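Protein ShdD (Sedimentibacter hydroxybenzoicus, PDB 7AE5) takes part in the non-oxidative decarboxylation and detoxification of phenolic derivatives under anaerobic conditions, although its precise biochemical role is unknown. Local coordinates at residues C3-S8 and F47-N52; R12-S17 and V25-K30; D21-Y26 and S34-E39. All blocks are in the same frame, centred on the assembly; numbering follows the deposited sequence.

How the interactions relate
Interactions 2 and 3 are neighbours in one antiparallel sheet: strand 24-28 lies between strands 11-16 and 34-36, the two contacts share Val25 and Tyr26, and their centres are about 8 Å apart. Interaction 1 closes a longer loop of the chain that encloses both. The zinc ion joins interactions 1 and 2, whose centres are about 16 Å apart: Cys3 and Cys6 of the former and Cys28 of the latter bind it, with Cys31 as the fourth ligand. A salt bridge from Lys30 NZ to Asp51 OD1 (3.0 Å) adds a second link. Interaction 3 meets interaction 1 through the edge-to-face rings of His4 and Trp35; Trp35 is only near the metal, at about 6 Å from its side chain.

Interaction 1 of 3, residues C3-S8 and F47-N52; sequences CHRCGS and FKLDDN. With ZN (zinc ion), chain Z.
Arg5 and Leu49 lie side by side and point the same way, and they carry most of this contact. CG of Arg5 stands anti to its backbone N (chi1 169°), which places it against both Phe47 O and Leu49 N. The next carbon, Arg5 CD, passes 3.4 Å from Phe47 O. Leu49 CD1 then comes over one face of the guanidinium and approaches Arg5 NE to 3.5 Å. The polar end of the arginine works elsewhere: NH2 bonds to Cys31 O, and NH1 reaches Gly274 O in a chain of phenolic acid decarboxylase. At the backbone, Leu49 N donates to Arg5 O at 3.0 Å, and Lys48 CB packs against the same oxygen.

The next step along the loop brings Cys6 against Leu49. Cys6 CA lies 3.2 Å from Leu49 O in a CA-H...O contact, and Cys6 CB touches Leu49 CB at 4.1 Å. The Cys6 sulfur sits between its backbone N and carbonyl carbon (chi1 79°), whereas Cys3 SG is anti to its own N; from these different rotamers both sulfurs reach the zinc ion, each at 2.3 Å. Backbone N-H groups also grip the thiolates. Cys6 N bonds to Cys3 SG at 3.5 Å, Arg5 N does so weakly, and Ser8 N bonds to Cys6 SG; such bonds probably spread the negative charge of the sulfurs. With Cys28 and Cys31 completing the site, this turn is a CxxC zinc knuckle, one half of a four-cysteine zinc-ribbon-like site.

Interaction 2 of 3, residues R12-S17 and V25-K30; sequences RKMVDS and VYVCEK. With ZN (zinc ion), chain Z.
Arg12 lies alongside Val27, the two side chains pointing the same way; with Val25 they bury the most surface in this contact. CG of Arg12 lies between its backbone N and carbonyl carbon, the crowded position (chi1 69°), and meets Val27 CG1 at 4.0 Å. That methyl also sits over the centre of the guanidinium face. Glu29 crosses the arginine at about a right angle, its OE2 3.5 Å from Arg12 CD; their charges are near but beyond salt-bridge range, and Arg12 NH2 instead pairs with Asp173 of a chain of phenolic acid decarboxylase. An alanine at Arg12 would probably leave Asp173 of that chain without its ionic mate and uncover Val27 CG1.

The backbones of Arg12 and Val27 form a hydrogen-bonded antiparallel pair, with Val27 N to Arg12 O at 3.0 Å. Met14 crosses Val27 at about a right angle, its CE 3.7 Å from Val27 CB. Val25 faces both Met14 and Val15, a classic beta bulge: its O takes a short bond from Met14 N (2.7 Å) and a weak one from Val15 N. Val25 N returns a bond to Val15 O at 3.0 Å, and Val15 CG2 packs on Val25 CB at 3.8 Å.

Phe141 and Lys172 of the decarboxylase chain pack on Val25 and Val27. Apolar valine and methionine packing and backbone bonds thus hold the two strands together, whereas the arginine charge is met mainly across the subunit interface, Glu29 being probably no more than a long-range electrostatic neighbour.

Interaction 3 of 3, residues D21-Y26 and S34-E39; sequences DAWEVY and SWRSTE
Trp23 and Arg36 meet through a cation-pi contact. Arg36 CZ stands 4.5 Å from the centroid of the Trp23 six-membered ring, 8° off its normal. The guanidinium plane is turned 71° to the ring, with NH1 the nearest nitrogen, over the face but offset toward the rim. Nearer the backbone, Arg36 CD forms a CH-pi contact 3.7 Å from the centroid of the five-membered ring of Trp23. Arg36 NH2 continues to Glu31 of a chain of phenolic acid decarboxylase. Another CH-pi contact lies on the sheet face carrying Tyr26 and Trp35, where Tyr26 CB rests over the Trp35 six-membered ring, 4.1 Å from its centroid.

This is the second hairpin of the three-stranded antiparallel sheet, joining strand 24-28 to strand 34-36 as in zinc-ribbon domains.

Among the backbone bonds, Tyr26 and Trp35 form a reciprocal pair, with Tyr26 N to Trp35 O at 2.8 Å. Ser37 N donates to Glu24 O. With Ser37 OG between its own backbone N and carbonyl carbon (chi1 58°), the hydroxyl oxygen points at Glu24 N and accepts it at 3.0 Å in a nearly straight bond. Ser37 N and OG therefore both bond to Glu24.

Apolar packing finishes the contact: Thr38 CG2 lies 3.6 Å from Trp23 CB, and Ser37 CB touches Tyr26 CE2 at 3.8 Å.

Interaction 1 of 3, residues C3-S8 and F47-N52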
loop_
_atom_site.group_PDB
_atom_site.type_symbol
_atom_site.label_atom_id
_atom_site.label_comp_id
_atom_site.label_asym_id
_atom_site.label_seq_id
_atom_site.Cartn_x
_atom_site.Cartn_y
_atom_site.Cartn_z
ATOM N N CYS H 3 0.238 -3.415 55.119
ATOM C CA CYS H 3 0.202 -4.137 53.858
ATOM C C CYS H 3 0.996 -3.372 52.805
ATOM O O CYS H 3 0.759 -2.182 52.576
ATOM C CB CYS H 3 -1.245 -4.332 53.408
ATOM S SG CYS H 3 -1.440 -4.701 51.655
ATOM N N HIS H 4 1.946 -4.056 52.164
ATOM C CA HIS H 4 2.858 -3.388 51.241
ATOM C C HIS H 4 2.158 -2.868 49.992
ATOM O O HIS H 4 2.696 -1.980 49.324
ATOM C CB HIS H 4 3.987 -4.340 50.841
ATOM C CG HIS H 4 4.824 -4.800 51.994
ATOM N ND1 HIS H 4 4.456 -5.849 52.807
ATOM C CD2 HIS H 4 6.010 -4.352 52.470
ATOM C CE1 HIS H 4 5.380 -6.029 53.735
ATOM N NE2 HIS H 4 6.333 -5.134 53.553
ATOM N N ARG H 5 0.977 -3.390 49.666
ATOM C CA ARG H 5 0.296 -3.019 48.432
ATOM C C ARG H 5 -0.629 -1.819 48.615
ATOM O O ARG H 5 -0.575 -0.866 47.832
ATOM C CB ARG H 5 -0.496 -4.213 47.893
ATOM C CG ARG H 5 -1.447 -3.863 46.763
ATOM C CD ARG H 5 -1.642 -5.044 45.832
ATOM N NE ARG H 5 -2.707 -5.929 46.287
ATOM C CZ ARG H 5 -3.049 -7.058 45.683
ATOM N NH1 ARG H 5 -2.421 -7.478 44.598
ATOM N NH2 ARG H 5 -4.043 -7.786 46.183
ATOM N N CYS H 6 -1.483 -1.849 49.636
ATOM C CA CYS H 6 -2.475 -0.804 49.840
ATOM C C CYS H 6 -2.254 0.002 51.114
ATOM O O CYS H 6 -3.018 0.936 51.377
ATOM C CB CYS H 6 -3.881 -1.412 49.846
ATOM S SG CYS H 6 -4.337 -2.198 51.397
ATOM N N GLY H 7 -1.234 -0.326 51.904
ATOM C CA GLY H 7 -0.885 0.449 53.076
ATOM C C GLY H 7 -1.770 0.250 54.286
ATOM O O GLY H 7 -1.543 0.906 55.310
ATOM N N SER H 8 -2.765 -0.629 54.213
ATOM C CA SER H 8 -3.673 -0.820 55.333
ATOM C C SER H 8 -2.968 -1.501 56.502
ATOM O O SER H 8 -2.082 -2.342 56.322
ATOM C CB SER H 8 -4.882 -1.649 54.904
ATOM O OG SER H 8 -5.419 -2.370 55.997
ATOM N N PHE H 47 1.002 -1.401 40.689
ATOM C CA PHE H 47 0.237 -2.474 41.307
ATOM C C PHE H 47 -0.226 -2.138 42.717
ATOM O O PHE H 47 -0.962 -2.928 43.314
ATOM C CB PHE H 47 1.058 -3.769 41.326
ATOM C CG PHE H 47 1.321 -4.332 39.958
ATOM C CD1 PHE H 47 0.312 -4.380 39.010
ATOM C CD2 PHE H 47 2.576 -4.803 39.617
ATOM C CE1 PHE H 47 0.550 -4.894 37.748
ATOM C CE2 PHE H 47 2.821 -5.317 38.358
ATOM C CZ PHE H 47 1.806 -5.363 37.423
ATOM N N LYS H 48 0.185 -0.994 43.259
ATOM C CA LYS H 48 -0.315 -0.556 44.553
ATOM C C LYS H 48 -1.793 -0.196 44.451
ATOM O O LYS H 48 -2.270 0.282 43.418
ATOM C CB LYS H 48 0.483 0.647 45.059
ATOM C CG LYS H 48 1.886 0.308 45.537
ATOM C CD LYS H 48 2.599 1.535 46.080
ATOM C CE LYS H 48 3.920 1.158 46.730
ATOM N NZ LYS H 48 4.621 2.352 47.277
ATOM N N LEU H 49 -2.520 -0.432 45.538
ATOM C CA LEU H 49 -3.952 -0.191 45.580
ATOM C C LEU H 49 -4.277 0.860 46.633
ATOM O O LEU H 49 -3.496 1.112 47.554
ATOM C CB LEU H 49 -4.722 -1.484 45.876
ATOM C CG LEU H 49 -4.629 -2.573 44.807
ATOM C CD1 LEU H 49 -5.360 -3.832 45.254
ATOM C CD2 LEU H 49 -5.181 -2.066 43.484
ATOM N N ASP H 50 -5.442 1.482 46.474
ATOM C CA ASP H 50 -5.989 2.382 47.481
ATOM C C ASP H 50 -7.491 2.130 47.562
ATOM O O ASP H 50 -8.008 1.154 47.010
ATOM C CB ASP H 50 -5.635 3.847 47.173
ATOM C CG ASP H 50 -6.182 4.332 45.833
ATOM O OD1 ASP H 50 -7.161 3.756 45.311
ATOM O OD2 ASP H 50 -5.624 5.313 45.298
ATOM N N ASP H 51 -8.201 3.028 48.247
ATOM C CA ASP H 51 -9.640 2.856 48.408
ATOM C C ASP H 51 -10.380 3.084 47.095
ATOM O O ASP H 51 -11.365 2.395 46.805
ATOM C CB ASP H 51 -10.159 3.801 49.490
ATOM C CG ASP H 51 -9.335 3.738 50.759
ATOM O OD1 ASP H 51 -9.716 2.988 51.681
ATOM O OD2 ASP H 51 -8.301 4.438 50.831
ATOM N N ASN H 52 -9.921 4.041 46.286
ATOM C CA ASN H 52 -10.638 4.367 45.059
ATOM C C ASN H 52 -10.381 3.342 43.961
ATOM O O ASN H 52 -11.304 2.990 43.217
ATOM C CB ASN H 52 -10.260 5.769 44.581
ATOM C CG ASN H 52 -11.463 6.566 44.115
ATOM O OD1 ASN H 52 -11.959 6.370 43.006
ATOM N ND2 ASN H 52 -11.946 7.464 44.968
HETATM ZN ZN ZN Z . -3.732 -4.443 51.334
#

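Interaction 2 of 3, residues R12-S17 and V25-K30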
loop_
_atom_site.group_PDB
_atom_site.type_symbol
_atom_site.label_atom_id
_atom_site.label_comp_id
_atom_site.label_asym_id
_atom_site.label_seq_id
_atom_site.Cartn_x
_atom_site.Cartn_y
_atom_site.Cartn_z
ATOM N N ARG H 12 -3.601 -9.477 59.293
ATOM C CA ARG H 12 -3.627 -10.554 60.270
ATOM C C ARG H 12 -2.711 -11.677 59.807
ATOM O O ARG H 12 -2.296 -11.736 58.646
ATOM C CB ARG H 12 -5.049 -11.085 60.486
ATOM C CG ARG H 12 -5.611 -11.825 59.286
ATOM C CD ARG H 12 -7.002 -12.365 59.565
ATOM N NE ARG H 12 -7.575 -12.993 58.381
ATOM C CZ ARG H 12 -7.455 -14.279 58.082
ATOM N NH1 ARG H 12 -6.804 -15.116 58.874
ATOM N NH2 ARG H 12 -8.001 -14.738 56.960
ATOM N N LYS H 13 -2.398 -12.576 60.736
ATOM C CA LYS H 13 -1.545 -13.718 60.437
ATOM C C LYS H 13 -2.373 -14.845 59.837
ATOM O O LYS H 13 -3.324 -15.329 60.462
ATOM C CB LYS H 13 -0.829 -14.196 61.696
ATOM C CG LYS H 13 -0.089 -15.503 61.498
ATOM C CD LYS H 13 1.192 -15.531 62.296
ATOM C CE LYS H 13 0.911 -15.609 63.783
ATOM N NZ LYS H 13 0.134 -16.832 64.114
ATOM N N MET H 14 -2.008 -15.269 58.627
ATOM C CA MET H 14 -2.703 -16.374 57.978
ATOM C C MET H 14 -2.298 -17.712 58.585
ATOM O O MET H 14 -3.145 -18.458 59.089
ATOM C CB MET H 14 -2.421 -16.357 56.473
ATOM C CG MET H 14 -3.556 -16.892 55.622
ATOM S SD MET H 14 -2.979 -17.418 53.999
ATOM C CE MET H 14 -2.840 -15.837 53.171
ATOM N N VAL H 15 -1.004 -18.026 58.553
ATOM C CA VAL H 15 -0.507 -19.311 59.030
ATOM C C VAL H 15 0.892 -19.129 59.595
ATOM O O VAL H 15 1.619 -18.200 59.229
ATOM C CB VAL H 15 -0.487 -20.375 57.907
ATOM C CG1 VAL H 15 -1.861 -20.999 57.724
ATOM C CG2 VAL H 15 0.016 -19.759 56.609
ATOM N N ASP H 16 1.261 -20.028 60.497
ATOM C CA ASP H 16 2.646 -20.243 60.875
ATOM C C ASP H 16 3.250 -21.322 59.983
ATOM O O ASP H 16 2.539 -22.069 59.308
ATOM C CB ASP H 16 2.751 -20.658 62.342
ATOM C CG ASP H 16 2.926 -19.477 63.271
ATOM O OD1 ASP H 16 1.907 -18.927 63.740
ATOM O OD2 ASP H 16 4.087 -19.114 63.547
ATOM N N SER H 17 4.572 -21.399 59.986
ATOM C CA SER H 17 5.243 -22.437 59.214
ATOM C C SER H 17 4.925 -23.803 59.814
ATOM O O SER H 17 5.068 -23.987 61.029
ATOM C CB SER H 17 6.750 -22.202 59.185
ATOM O OG SER H 17 7.265 -22.035 60.494
ATOM N N VAL H 25 3.016 -16.185 57.535
ATOM C CA VAL H 25 2.411 -15.578 56.355
ATOM C C VAL H 25 1.318 -14.625 56.811
ATOM O O VAL H 25 0.436 -15.009 57.588
ATOM C CB VAL H 25 1.846 -16.632 55.386
ATOM C CG1 VAL H 25 1.341 -15.959 54.122
ATOM C CG2 VAL H 25 2.907 -17.664 55.049
ATOM N N TYR H 26 1.376 -13.389 56.327
ATOM C CA TYR H 26 0.398 -12.361 56.643
ATOM C C TYR H 26 -0.470 -12.087 55.425
ATOM O O TYR H 26 -0.068 -12.335 54.286
ATOM C CB TYR H 26 1.093 -11.078 57.107
ATOM C CG TYR H 26 2.086 -11.321 58.218
ATOM C CD1 TYR H 26 1.659 -11.535 59.520
ATOM C CD2 TYR H 26 3.451 -11.359 57.960
ATOM C CE1 TYR H 26 2.562 -11.766 60.539
ATOM C CE2 TYR H 26 4.361 -11.590 58.973
ATOM C CZ TYR H 26 3.912 -11.794 60.259
ATOM O OH TYR H 26 4.815 -12.024 61.270
ATOM N N VAL H 27 -1.675 -11.580 55.674
ATOM C CA VAL H 27 -2.628 -11.279 54.611
ATOM C C VAL H 27 -3.396 -10.016 54.974
ATOM O O VAL H 27 -3.818 -9.835 56.122
ATOM C CB VAL H 27 -3.588 -12.462 54.347
ATOM C CG1 VAL H 27 -4.327 -12.864 55.620
ATOM C CG2 VAL H 27 -4.568 -12.126 53.222
ATOM N N CYS H 28 -3.561 -9.136 53.992
ATOM C CA CYS H 28 -4.322 -7.911 54.175
ATOM C C CYS H 28 -5.813 -8.209 54.076
ATOM O O CYS H 28 -6.255 -8.901 53.156
ATOM C CB CYS H 28 -3.913 -6.878 53.127
ATOM S SG CYS H 28 -4.931 -5.396 53.091
ATOM N N GLU H 29 -6.585 -7.692 55.032
ATOM C CA GLU H 29 -8.025 -7.915 55.028
ATOM C C GLU H 29 -8.773 -6.943 54.127
ATOM O O GLU H 29 -9.981 -7.113 53.931
ATOM C CB GLU H 29 -8.576 -7.833 56.455
ATOM C CG GLU H 29 -8.120 -8.973 57.356
ATOM C CD GLU H 29 -9.126 -9.302 58.442
ATOM O OE1 GLU H 29 -10.296 -9.586 58.109
ATOM O OE2 GLU H 29 -8.746 -9.283 59.632
ATOM N N LYS H 30 -8.094 -5.941 53.571
ATOM C CA LYS H 30 -8.743 -5.020 52.647
ATOM C C LYS H 30 -8.558 -5.439 51.190
ATOM O O LYS H 30 -9.523 -5.447 50.420
ATOM C CB LYS H 30 -8.218 -3.596 52.856
ATOM C CG LYS H 30 -9.211 -2.519 52.447
ATOM C CD LYS H 30 -8.542 -1.397 51.669
ATOM C CE LYS H 30 -7.895 -0.383 52.593
ATOM N NZ LYS H 30 -7.545 0.872 51.870
HETATM ZN ZN ZN Z . -3.732 -4.443 51.334
#

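Interaction 3 of 3, residues D21-Y26 and S34-E39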
loop_
_atom_site.group_PDB
_atom_site.type_symbol
_atom_site.label_atom_id
_atom_site.label_comp_id
_atom_site.label_asym_id
_atom_site.label_seq_id
_atom_site.Cartn_x
_atom_site.Cartn_y
_atom_site.Cartn_z
ATOM N N ASP H 21 9.827 -22.827 63.424
ATOM C CA ASP H 21 9.451 -21.419 63.403
ATOM C C ASP H 21 10.275 -20.693 62.348
ATOM O O ASP H 21 10.982 -19.725 62.650
ATOM C CB ASP H 21 9.641 -20.783 64.784
ATOM C CG ASP H 21 8.996 -19.407 64.889
ATOM O OD1 ASP H 21 9.673 -18.395 64.601
ATOM O OD2 ASP H 21 7.805 -19.341 65.256
ATOM N N ALA H 22 10.201 -21.163 61.103
ATOM C CA ALA H 22 10.972 -20.536 60.037
ATOM C C ALA H 22 10.343 -19.227 59.579
ATOM O O ALA H 22 11.060 -18.262 59.293
ATOM C CB ALA H 22 11.118 -21.499 58.858
ATOM N N TRP H 23 9.014 -19.169 59.504
ATOM C CA TRP H 23 8.353 -17.993 58.954
ATOM C C TRP H 23 6.880 -17.996 59.336
ATOM O O TRP H 23 6.352 -18.965 59.886
ATOM C CB TRP H 23 8.501 -17.936 57.429
ATOM C CG TRP H 23 8.277 -19.256 56.750
ATOM C CD1 TRP H 23 9.233 -20.087 56.247
ATOM C CD2 TRP H 23 7.017 -19.892 56.491
ATOM N NE1 TRP H 23 8.651 -21.202 55.696
ATOM C CE2 TRP H 23 7.291 -21.106 55.832
ATOM C CE3 TRP H 23 5.685 -19.552 56.752
ATOM C CZ2 TRP H 23 6.285 -21.983 55.432
ATOM C CZ3 TRP H 23 4.689 -20.424 56.354
ATOM C CH2 TRP H 23 4.994 -21.625 55.700
ATOM N N GLU H 24 6.228 -16.877 59.027
ATOM C CA GLU H 24 4.784 -16.726 59.100
ATOM C C GLU H 24 4.315 -16.086 57.801
ATOM O O GLU H 24 5.110 -15.519 57.048
ATOM C CB GLU H 24 4.364 -15.864 60.303
ATOM C CG GLU H 24 5.253 -16.044 61.532
ATOM C CD GLU H 24 4.568 -15.666 62.838
ATOM O OE1 GLU H 24 4.034 -14.536 62.922
ATOM O OE2 GLU H 24 4.582 -16.486 63.785
ATOM N N VAL H 25 3.016 -16.185 57.535
ATOM C CA VAL H 25 2.411 -15.578 56.355
ATOM C C VAL H 25 1.318 -14.625 56.811
ATOM O O VAL H 25 0.436 -15.009 57.588
ATOM C CB VAL H 25 1.846 -16.632 55.386
ATOM C CG1 VAL H 25 1.341 -15.959 54.122
ATOM C CG2 VAL H 25 2.907 -17.664 55.049
ATOM N N TYR H 26 1.376 -13.389 56.327
ATOM C CA TYR H 26 0.398 -12.361 56.643
ATOM C C TYR H 26 -0.470 -12.087 55.425
ATOM O O TYR H 26 -0.068 -12.335 54.286
ATOM C CB TYR H 26 1.093 -11.078 57.107
ATOM C CG TYR H 26 2.086 -11.321 58.218
ATOM C CD1 TYR H 26 1.659 -11.535 59.520
ATOM C CD2 TYR H 26 3.451 -11.359 57.960
ATOM C CE1 TYR H 26 2.562 -11.766 60.539
ATOM C CE2 TYR H 26 4.361 -11.590 58.973
ATOM C CZ TYR H 26 3.912 -11.794 60.259
ATOM O OH TYR H 26 4.815 -12.024 61.270
ATOM N N SER H 34 -1.021 -11.031 50.299
ATOM C CA SER H 34 -0.401 -11.888 51.297
ATOM C C SER H 34 1.094 -11.994 51.034
ATOM O O SER H 34 1.552 -11.844 49.897
ATOM C CB SER H 34 -1.031 -13.287 51.311
ATOM O OG SER H 34 -0.809 -13.959 50.086
ATOM N N TRP H 35 1.851 -12.257 52.098
ATOM C CA TRP H 35 3.301 -12.332 51.981
ATOM C C TRP H 35 3.881 -13.061 53.184
ATOM O O TRP H 35 3.283 -13.103 54.262
ATOM C CB TRP H 35 3.925 -10.937 51.843
ATOM C CG TRP H 35 3.856 -10.098 53.084
ATOM C CD1 TRP H 35 4.815 -9.978 54.048
ATOM C CD2 TRP H 35 2.775 -9.247 53.485
ATOM N NE1 TRP H 35 4.396 -9.111 55.027
ATOM C CE2 TRP H 35 3.147 -8.648 54.706
ATOM C CE3 TRP H 35 1.528 -8.938 52.935
ATOM C CZ2 TRP H 35 2.317 -7.757 55.384
ATOM C CZ3 TRP H 35 0.706 -8.053 53.609
ATOM C CH2 TRP H 35 1.104 -7.472 54.820
ATOM N N ARG H 36 5.063 -13.635 52.974
ATOM C CA ARG H 36 5.799 -14.333 54.015
ATOM C C ARG H 36 6.683 -13.357 54.781
ATOM O O ARG H 36 7.184 -12.376 54.223
ATOM C CB ARG H 36 6.659 -15.445 53.408
ATOM C CG ARG H 36 6.821 -16.675 54.286
ATOM C CD ARG H 36 7.712 -17.712 53.615
ATOM N NE ARG H 36 7.256 -18.040 52.269
ATOM C CZ ARG H 36 6.310 -18.928 51.994
ATOM N NH1 ARG H 36 5.692 -19.598 52.952
ATOM N NH2 ARG H 36 5.975 -19.147 50.726
ATOM N N SER H 37 6.874 -13.639 56.073
ATOM C CA SER H 37 7.726 -12.795 56.903
ATOM C C SER H 37 9.163 -12.759 56.404
ATOM O O SER H 37 9.895 -11.814 56.717
ATOM C CB SER H 37 7.692 -13.277 58.357
ATOM O OG SER H 37 8.117 -14.626 58.460
ATOM N N THR H 38 9.584 -13.766 55.635
ATOM C CA THR H 38 10.926 -13.786 55.069
ATOM C C THR H 38 11.068 -12.871 53.860
ATOM O O THR H 38 12.191 -12.471 53.531
ATOM C CB THR H 38 11.313 -15.215 54.678
ATOM O OG1 THR H 38 10.460 -15.672 53.621
ATOM C CG2 THR H 38 11.179 -16.146 55.870
ATOM N N GLU H 39 9.967 -12.533 53.196
ATOM C CA GLU H 39 10.008 -11.619 52.067
ATOM C C GLU H 39 10.118 -10.175 52.546
ATOM O O GLU H 39 9.788 -9.839 53.686
ATOM C CB GLU H 39 8.757 -11.768 51.198
ATOM C CG GLU H 39 8.704 -13.020 50.345
ATOM C CD GLU H 39 7.547 -12.993 49.361
ATOM O OE1 GLU H 39 6.440 -13.436 49.736
ATOM O OE2 GLU H 39 7.743 -12.534 48.214
#